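Local coordinates for ribonuclease P protein component 3 (Thermococcus kodakarensis KOD1, PDB 3WYZ) that probably serves as a protein subunit of archaeal ribonuclease P, the RNA-based enzyme that matures tRNA by cutting the 5' extension from its precursors, at residues A[37-42]-A[68-73]; A[90-95]-A[113-118]; A[21-26]-A[177-182]. One frame throughout, in Å; residues are numbered along the deposited sequence.

From the N terminus, strand 14-18 leads into helix 21-30, whose residues 21-26 open contact 3; that contact closes only at residues 177-182, after the last strand of the parallel sheet. Contacts 1 and 2 are both nested inside this long loop and follow each other in series without crossing. Contact 1 closes a beta-alpha-beta unit by pairing strands 33-41 and 65-70. Contact 2 then joins the end of strand 88-92 to the loop after strand 109-111. Strands 65-70 and 88-92 are neighbours, so contacts 1 and 2 share backbone bonds, such as Leu69 N to Tyr90 O. A salt bridge from Lys39 to Glu180 ties contact 1 to contact 3.

Contact 1. Residues A[37-42]-A[68-73]; sequences TKKLVL and LLVTRK
Val41 and Val70 stand next to each other on one face of two neighbouring strands, and a single methyl of Val70 does the touching: its CG2 lies 3.5 Å from Val41 CG2. The two side chains cross at a slant. Val70 CG1, anti to the carbonyl carbon (chi1 -46°), is turned instead to Gln92 on the next strand. On the same sheet face Lys39 and Leu68 run side by side and point the same way, with Lys39 CG 4.1 Å from Leu68 CD2; the extended lysine chain continues to a salt bridge with Glu180. Leu40 and Leu69 repeat this side-by-side pairing on the other face, where their CD2 methyls are 3.8 Å apart; Leu51 of helix 48-62 packs on Leu40 and Val80 of helix 74-83 on Leu69. Thr37 CG2 presses on Leu68 CB at 3.5 Å, tighter than a usual carbon contact, while Thr37 OG1 is hydrogen-bonded to Asp17. The register is fixed by the backbone: Leu68 N donates to Lys38 O (3.0 Å), Leu40 N to Leu68 O (2.8 Å), and Val70 N to Leu40 O (3.0 Å) almost straight, at 175°. A weak bond from Leu42 N to Val70 O extends the ladder. With 22° between the strand directions, this is the parallel pairing of a beta-alpha-beta unit, strand 33-41, helix 48-62, strand 65-70, as repeated in a TIM barrel-like fold.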
# COMPACT_ATOMS: atom_id res chain seq x y z
N THR A 37 -0.68 2.45 9.66
CA THR A 37 0.39 1.53 9.29
C THR A 37 1.61 1.70 10.21
O THR A 37 2.13 2.81 10.36
CB THR A 37 0.82 1.76 7.83
OG1 THR A 37 -0.30 1.52 6.96
CG2 THR A 37 1.96 0.84 7.45
N LYS A 38 2.02 0.61 10.83
CA LYS A 38 3.25 0.59 11.62
C LYS A 38 4.40 0.16 10.71
O LYS A 38 4.39 -0.95 10.18
CB LYS A 38 3.12 -0.37 12.80
CG LYS A 38 4.35 -0.41 13.71
CD LYS A 38 4.38 -1.68 14.54
CE LYS A 38 5.57 -1.69 15.50
NZ LYS A 38 6.89 -1.71 14.80
N LYS A 39 5.36 1.04 10.53
CA LYS A 39 6.53 0.76 9.71
C LYS A 39 7.49 -0.12 10.50
O LYS A 39 7.80 0.18 11.66
CB LYS A 39 7.20 2.06 9.28
CG LYS A 39 8.18 1.92 8.13
CD LYS A 39 8.43 3.27 7.47
CE LYS A 39 9.48 3.17 6.38
NZ LYS A 39 9.62 4.43 5.61
N LEU A 40 7.95 -1.21 9.89
CA LEU A 40 8.74 -2.21 10.59
C LEU A 40 9.98 -2.64 9.80
O LEU A 40 9.87 -3.33 8.79
CB LEU A 40 7.87 -3.43 10.90
CG LEU A 40 8.52 -4.59 11.66
CD1 LEU A 40 9.25 -4.09 12.90
CD2 LEU A 40 7.46 -5.62 12.03
N VAL A 41 11.15 -2.24 10.30
CA VAL A 41 12.44 -2.55 9.66
C VAL A 41 13.06 -3.78 10.32
O VAL A 41 13.27 -3.79 11.53
CB VAL A 41 13.42 -1.37 9.78
CG1 VAL A 41 14.62 -1.58 8.87
CG2 VAL A 41 12.71 -0.05 9.47
N LEU A 42 13.35 -4.80 9.52
CA LEU A 42 13.81 -6.09 10.03
C LEU A 42 15.08 -6.60 9.35
O LEU A 42 15.15 -6.67 8.12
CB LEU A 42 12.69 -7.13 9.87
CG LEU A 42 11.85 -7.50 11.09
CD1 LEU A 42 11.49 -6.30 11.95
CD2 LEU A 42 10.61 -8.26 10.66
N LEU A 68 3.75 -2.70 7.86
CA LEU A 68 4.58 -2.51 6.67
C LEU A 68 5.99 -3.05 6.90
O LEU A 68 6.76 -2.48 7.67
CB LEU A 68 4.64 -1.03 6.27
CG LEU A 68 5.57 -0.69 5.11
CD1 LEU A 68 5.07 -1.28 3.81
CD2 LEU A 68 5.74 0.82 4.99
N LEU A 69 6.32 -4.14 6.22
CA LEU A 69 7.63 -4.76 6.32
C LEU A 69 8.58 -4.16 5.30
O LEU A 69 8.32 -4.21 4.09
CB LEU A 69 7.54 -6.27 6.10
CG LEU A 69 6.59 -7.07 6.98
CD1 LEU A 69 6.72 -8.55 6.67
CD2 LEU A 69 6.84 -6.80 8.47
N VAL A 70 9.68 -3.58 5.79
CA VAL A 70 10.77 -3.15 4.92
C VAL A 70 12.00 -3.99 5.27
O VAL A 70 12.46 -4.01 6.41
CB VAL A 70 11.04 -1.63 5.04
CG1 VAL A 70 9.73 -0.84 4.97
CG2 VAL A 70 11.78 -1.27 6.32
N THR A 71 12.50 -4.73 4.29
CA THR A 71 13.60 -5.67 4.50
C THR A 71 14.19 -6.15 3.18
O THR A 71 13.59 -5.98 2.12
CB THR A 71 13.15 -6.90 5.33
OG1 THR A 71 14.25 -7.79 5.52
CG2 THR A 71 12.02 -7.65 4.64
N ARG A 72 15.38 -6.74 3.26
CA ARG A 72 16.05 -7.32 2.09
C ARG A 72 16.26 -8.82 2.29
O ARG A 72 17.26 -9.37 1.84
CB ARG A 72 17.39 -6.61 1.84
CG ARG A 72 17.29 -5.13 1.53
CD ARG A 72 16.41 -4.85 0.32
NE ARG A 72 16.79 -3.63 -0.38
CZ ARG A 72 17.78 -3.53 -1.26
NH1 ARG A 72 18.54 -4.59 -1.56
NH2 ARG A 72 18.03 -2.37 -1.84
N LYS A 73 15.31 -9.47 2.96
CA LYS A 73 15.39 -10.90 3.21
C LYS A 73 14.02 -11.54 2.97
O LYS A 73 13.14 -11.44 3.82
CB LYS A 73 15.86 -11.17 4.64
CG LYS A 73 17.31 -10.75 4.88
CD LYS A 73 17.71 -10.91 6.34
CE LYS A 73 19.10 -10.35 6.58
NZ LYS A 73 19.57 -10.60 7.97
O HOH W 1 16.72 -6.41 5.82

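Contact 2. Residues A[90-95]-A[113-118]; sequences YVQGGD and PWFGRK
Arg117 NH1 donates to Gly94 O at 2.8 Å, with an N-H...O angle of 160° and the oxygen at the edge of the guanidinium, close to its plane. The same oxygen lies near the aliphatic part of the side chain, 3.2 Å from Arg117 CD; the bend at chi3 (63°) sets the direction of NE, beyond which NH1 reaches that oxygen. Next to it, Phe115 CB meets Gly93 O at 3.5 Å, and that oxygen sits at the edge of the phenyl ring. Gln92 approaches the ring obliquely, its NE2 4.0 Å from Phe115 CE2 and its amide plane only 18° from the ring plane. The backbones come very near: Gly93 CA is 3.9 Å from Pro113 CA, and Gly94 CA is 3.1 Å from Phe115 O, an approach that depends on neither glycine carrying a side chain. Residues 90-95 run out of the C-terminal end of strand 88-92, and residues 113-118 come just after strand 109-111, its parallel neighbour. At this end of a TIM barrel-like fold active sites commonly lie, but none is assigned here; the glycerol hydrogen-bonded to Gln92 OE1 probably comes from the crystallisation liquor. Further out, the Asn99 side chain grips both segments, accepting from Gly94 N through OD1 and donating to Pro113 O through ND2. Arg117 NE forms a salt bridge with Asp119, which probably helps to set the guanidinium. A water donates to Asp95 OD1 (2.9 Å) and weakly accepts from Arg117 NH1. Asp95 is the N-cap of helix 96-104, and a type II turn from Trp114 to Arg117 passes through Gly116.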
# COMPACT_ATOMS: atom_id res chain seq x y z
N TYR A 90 1.48 -5.43 4.86
CA TYR A 90 2.02 -4.74 3.70
C TYR A 90 3.51 -5.05 3.56
O TYR A 90 4.17 -5.38 4.54
CB TYR A 90 1.86 -3.22 3.82
CG TYR A 90 0.44 -2.70 3.89
CD1 TYR A 90 -0.64 -3.44 3.42
CD2 TYR A 90 0.20 -1.43 4.39
CE1 TYR A 90 -1.93 -2.94 3.48
CE2 TYR A 90 -1.08 -0.92 4.45
CZ TYR A 90 -2.14 -1.67 4.00
OH TYR A 90 -3.41 -1.15 4.06
N VAL A 91 4.02 -4.93 2.34
CA VAL A 91 5.45 -5.04 2.07
C VAL A 91 5.88 -3.86 1.21
O VAL A 91 5.24 -3.54 0.22
CB VAL A 91 5.80 -6.36 1.37
CG1 VAL A 91 7.29 -6.40 1.00
CG2 VAL A 91 5.45 -7.55 2.24
N GLN A 92 6.97 -3.22 1.62
CA GLN A 92 7.57 -2.13 0.86
C GLN A 92 8.24 -2.69 -0.39
O GLN A 92 9.11 -3.56 -0.30
CB GLN A 92 8.61 -1.41 1.73
CG GLN A 92 9.32 -0.23 1.08
CD GLN A 92 8.60 1.08 1.32
OE1 GLN A 92 7.57 1.34 0.71
NE2 GLN A 92 9.15 1.91 2.21
N GLY A 93 7.82 -2.18 -1.55
CA GLY A 93 8.42 -2.56 -2.82
C GLY A 93 9.73 -1.85 -3.07
O GLY A 93 10.10 -0.94 -2.33
N GLY A 94 10.45 -2.27 -4.11
CA GLY A 94 11.72 -1.65 -4.48
C GLY A 94 12.81 -2.64 -4.85
O GLY A 94 13.62 -2.38 -5.74
N ASP A 95 12.85 -3.76 -4.14
CA ASP A 95 13.77 -4.85 -4.45
C ASP A 95 12.98 -5.92 -5.20
O ASP A 95 11.86 -6.25 -4.82
CB ASP A 95 14.38 -5.41 -3.16
CG ASP A 95 15.44 -6.49 -3.41
OD1 ASP A 95 15.88 -6.68 -4.56
OD2 ASP A 95 15.83 -7.15 -2.43
N PRO A 113 6.06 -0.91 -5.91
CA PRO A 113 7.13 -1.81 -6.38
C PRO A 113 8.28 -1.07 -7.07
O PRO A 113 9.39 -1.60 -7.14
CB PRO A 113 6.41 -2.74 -7.37
CG PRO A 113 5.13 -2.05 -7.71
CD PRO A 113 4.75 -1.25 -6.51
N TRP A 114 7.99 0.13 -7.57
CA TRP A 114 8.98 1.00 -8.22
C TRP A 114 9.89 1.74 -7.24
O TRP A 114 10.90 2.32 -7.65
CB TRP A 114 8.27 2.04 -9.11
CG TRP A 114 7.25 2.84 -8.36
CD1 TRP A 114 7.47 3.96 -7.59
CD2 TRP A 114 5.84 2.56 -8.26
NE1 TRP A 114 6.29 4.39 -7.04
CE2 TRP A 114 5.28 3.55 -7.42
CE3 TRP A 114 5.01 1.57 -8.80
CZ2 TRP A 114 3.92 3.57 -7.12
CZ3 TRP A 114 3.66 1.60 -8.50
CH2 TRP A 114 3.13 2.59 -7.66
N PHE A 115 9.54 1.74 -5.96
CA PHE A 115 10.19 2.60 -4.96
C PHE A 115 11.72 2.48 -4.97
O PHE A 115 12.27 1.42 -4.72
CB PHE A 115 9.64 2.28 -3.56
CG PHE A 115 10.19 3.16 -2.47
CD1 PHE A 115 9.80 4.49 -2.38
CD2 PHE A 115 11.08 2.67 -1.53
CE1 PHE A 115 10.30 5.31 -1.38
CE2 PHE A 115 11.58 3.48 -0.52
CZ PHE A 115 11.19 4.81 -0.44
N GLY A 116 12.38 3.59 -5.28
CA GLY A 116 13.85 3.64 -5.30
C GLY A 116 14.48 2.90 -6.47
O GLY A 116 15.56 2.34 -6.33
N ARG A 117 13.81 2.92 -7.62
CA ARG A 117 14.29 2.21 -8.81
C ARG A 117 14.31 3.12 -10.03
O ARG A 117 13.79 4.24 -10.00
CB ARG A 117 13.40 1.01 -9.12
CG ARG A 117 13.26 -0.01 -8.00
CD ARG A 117 12.36 -1.16 -8.44
NE ARG A 117 12.92 -1.91 -9.56
CZ ARG A 117 13.92 -2.79 -9.47
NH1 ARG A 117 14.49 -3.06 -8.30
NH2 ARG A 117 14.35 -3.41 -10.55
N LYS A 118 14.90 2.62 -11.11
CA LYS A 118 14.86 3.28 -12.41
C LYS A 118 13.96 2.50 -13.37
O LYS A 118 14.09 2.63 -14.58
CB LYS A 118 16.27 3.43 -12.99
CG LYS A 118 17.13 4.44 -12.24
CD LYS A 118 17.98 3.79 -11.16
CE LYS A 118 19.25 3.17 -11.71
NZ LYS A 118 20.25 4.18 -12.17
O HOH W 2 16.26 -5.69 -7.28

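Contact 3. Residues A[21-26]-A[177-182]; sequences EEAHEL and SSAESR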
# COMPACT_ATOMS: atom_id res chain seq x y z
N GLU A 21 0.45 9.82 13.76
CA GLU A 21 -0.70 10.14 14.63
C GLU A 21 -1.55 11.29 14.10
O GLU A 21 -2.76 11.15 13.92
CB GLU A 21 -0.24 10.51 16.04
CG GLU A 21 -0.32 9.39 17.06
CD GLU A 21 -0.17 9.89 18.49
OE1 GLU A 21 0.24 11.05 18.69
OE2 GLU A 21 -0.45 9.10 19.42
N GLU A 22 -0.90 12.44 13.88
CA GLU A 22 -1.61 13.64 13.43
C GLU A 22 -2.21 13.46 12.04
O GLU A 22 -3.28 13.99 11.74
CB GLU A 22 -0.69 14.86 13.45
CG GLU A 22 -0.26 15.30 14.84
CD GLU A 22 0.50 16.61 14.83
OE1 GLU A 22 0.05 17.55 14.13
OE2 GLU A 22 1.54 16.71 15.53
N ALA A 23 -1.50 12.72 11.19
CA ALA A 23 -1.98 12.39 9.85
C ALA A 23 -3.26 11.56 9.95
O ALA A 23 -4.22 11.79 9.21
CB ALA A 23 -0.91 11.63 9.08
N HIS A 24 -3.26 10.59 10.86
CA HIS A 24 -4.41 9.73 11.09
C HIS A 24 -5.64 10.51 11.56
O HIS A 24 -6.72 10.36 11.00
CB HIS A 24 -4.07 8.65 12.11
CG HIS A 24 -5.12 7.59 12.25
ND1 HIS A 24 -5.02 6.36 11.65
CD2 HIS A 24 -6.30 7.59 12.92
CE1 HIS A 24 -6.08 5.64 11.95
NE2 HIS A 24 -6.88 6.36 12.71
N GLU A 25 -5.47 11.35 12.58
CA GLU A 25 -6.57 12.17 13.11
C GLU A 25 -7.12 13.13 12.05
O GLU A 25 -8.32 13.39 12.00
CB GLU A 25 -6.14 12.95 14.35
CG GLU A 25 -7.29 13.56 15.15
CD GLU A 25 -7.66 14.99 14.75
OE1 GLU A 25 -8.60 15.56 15.35
OE2 GLU A 25 -7.00 15.56 13.85
N LEU A 26 -6.23 13.65 11.21
CA LEU A 26 -6.62 14.55 10.13
C LEU A 26 -7.39 13.81 9.04
O LEU A 26 -8.46 14.25 8.62
CB LEU A 26 -5.38 15.24 9.54
CG LEU A 26 -5.61 16.26 8.42
CD1 LEU A 26 -6.62 17.32 8.85
CD2 LEU A 26 -4.29 16.90 8.01
N SER A 177 -1.89 7.80 0.35
CA SER A 177 -0.90 8.82 0.63
C SER A 177 0.39 8.22 1.16
O SER A 177 1.48 8.72 0.87
CB SER A 177 -1.44 9.85 1.63
OG SER A 177 -1.61 9.27 2.92
N SER A 178 0.27 7.15 1.95
CA SER A 178 1.41 6.58 2.69
C SER A 178 2.07 7.70 3.50
O SER A 178 3.29 7.80 3.54
CB SER A 178 2.41 5.91 1.75
OG SER A 178 1.80 4.88 0.99
N ALA A 179 1.24 8.53 4.13
CA ALA A 179 1.69 9.76 4.78
C ALA A 179 2.47 9.47 6.05
O ALA A 179 2.05 8.65 6.87
CB ALA A 179 0.50 10.66 5.08
N GLU A 180 3.61 10.13 6.18
CA GLU A 180 4.42 10.05 7.39
C GLU A 180 4.36 11.35 8.20
O GLU A 180 5.00 11.47 9.24
CB GLU A 180 5.87 9.68 7.04
CG GLU A 180 5.96 8.30 6.39
CD GLU A 180 7.37 7.76 6.27
OE1 GLU A 180 8.32 8.42 6.75
OE2 GLU A 180 7.52 6.67 5.68
N SER A 181 3.57 12.30 7.71
CA SER A 181 3.27 13.52 8.47
C SER A 181 1.90 14.06 8.05
O SER A 181 1.37 13.67 7.01
CB SER A 181 4.35 14.59 8.23
OG SER A 181 4.25 15.14 6.92
N ARG A 182 1.36 14.96 8.86
CA ARG A 182 0.05 15.56 8.60
C ARG A 182 -0.01 16.29 7.26
O ARG A 182 -1.08 16.45 6.67
CB ARG A 182 -0.33 16.52 9.74
CG ARG A 182 0.50 17.80 9.78
CD ARG A 182 0.35 18.54 11.11
NE ARG A 182 -1.03 18.57 11.58
CZ ARG A 182 -1.98 19.37 11.11
NH1 ARG A 182 -1.73 20.23 10.12
NH2 ARG A 182 -3.21 19.31 11.62
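Arg182 lies against helix 21-30, where it meets Glu22 and Leu26. Its CB is 4.1 Å from Glu22 CB. Further along, CD comes within 3.2 Å of Glu22 OE1. The bend at chi3 (-42°) brings NE to the same oxygen, and Arg182 NE and Glu22 OE1 form a salt bridge at 3.0 Å; as a hydrogen bond it is weak, since the N-H...O angle is only 123°. Arg182 CZ is 4.1 Å from that oxygen, and at the tip NH2 lies 5.8 Å from Glu25 OE2, an opposite charge not in contact. The carboxylate oxygen of Glu22 is at the edge of the guanidinium, while the CD2 methyl of Leu26 lies over one face at a looser distance. That methyl also touches the backbone, 3.5 Å from Arg182 O. Further back along the loop, Ala23 CB packs 3.7 Å from Ser181 O and 4.4 Å from Ala179 CB, with Val185 also against it. The loop is held to the first strand and its following turn as well: Ser177 OG is hydrogen-bonded to Glu15, Ser178 OG to Asp17, and Ala179 makes a backbone hydrogen bond with Arg19. Strands 14-18 and 173-176 are the first and last of the parallel series, and this meeting of the first helix with the loop after the last strand is consistent with the place where the two ends of the strand series come together in a TIM barrel-like fold.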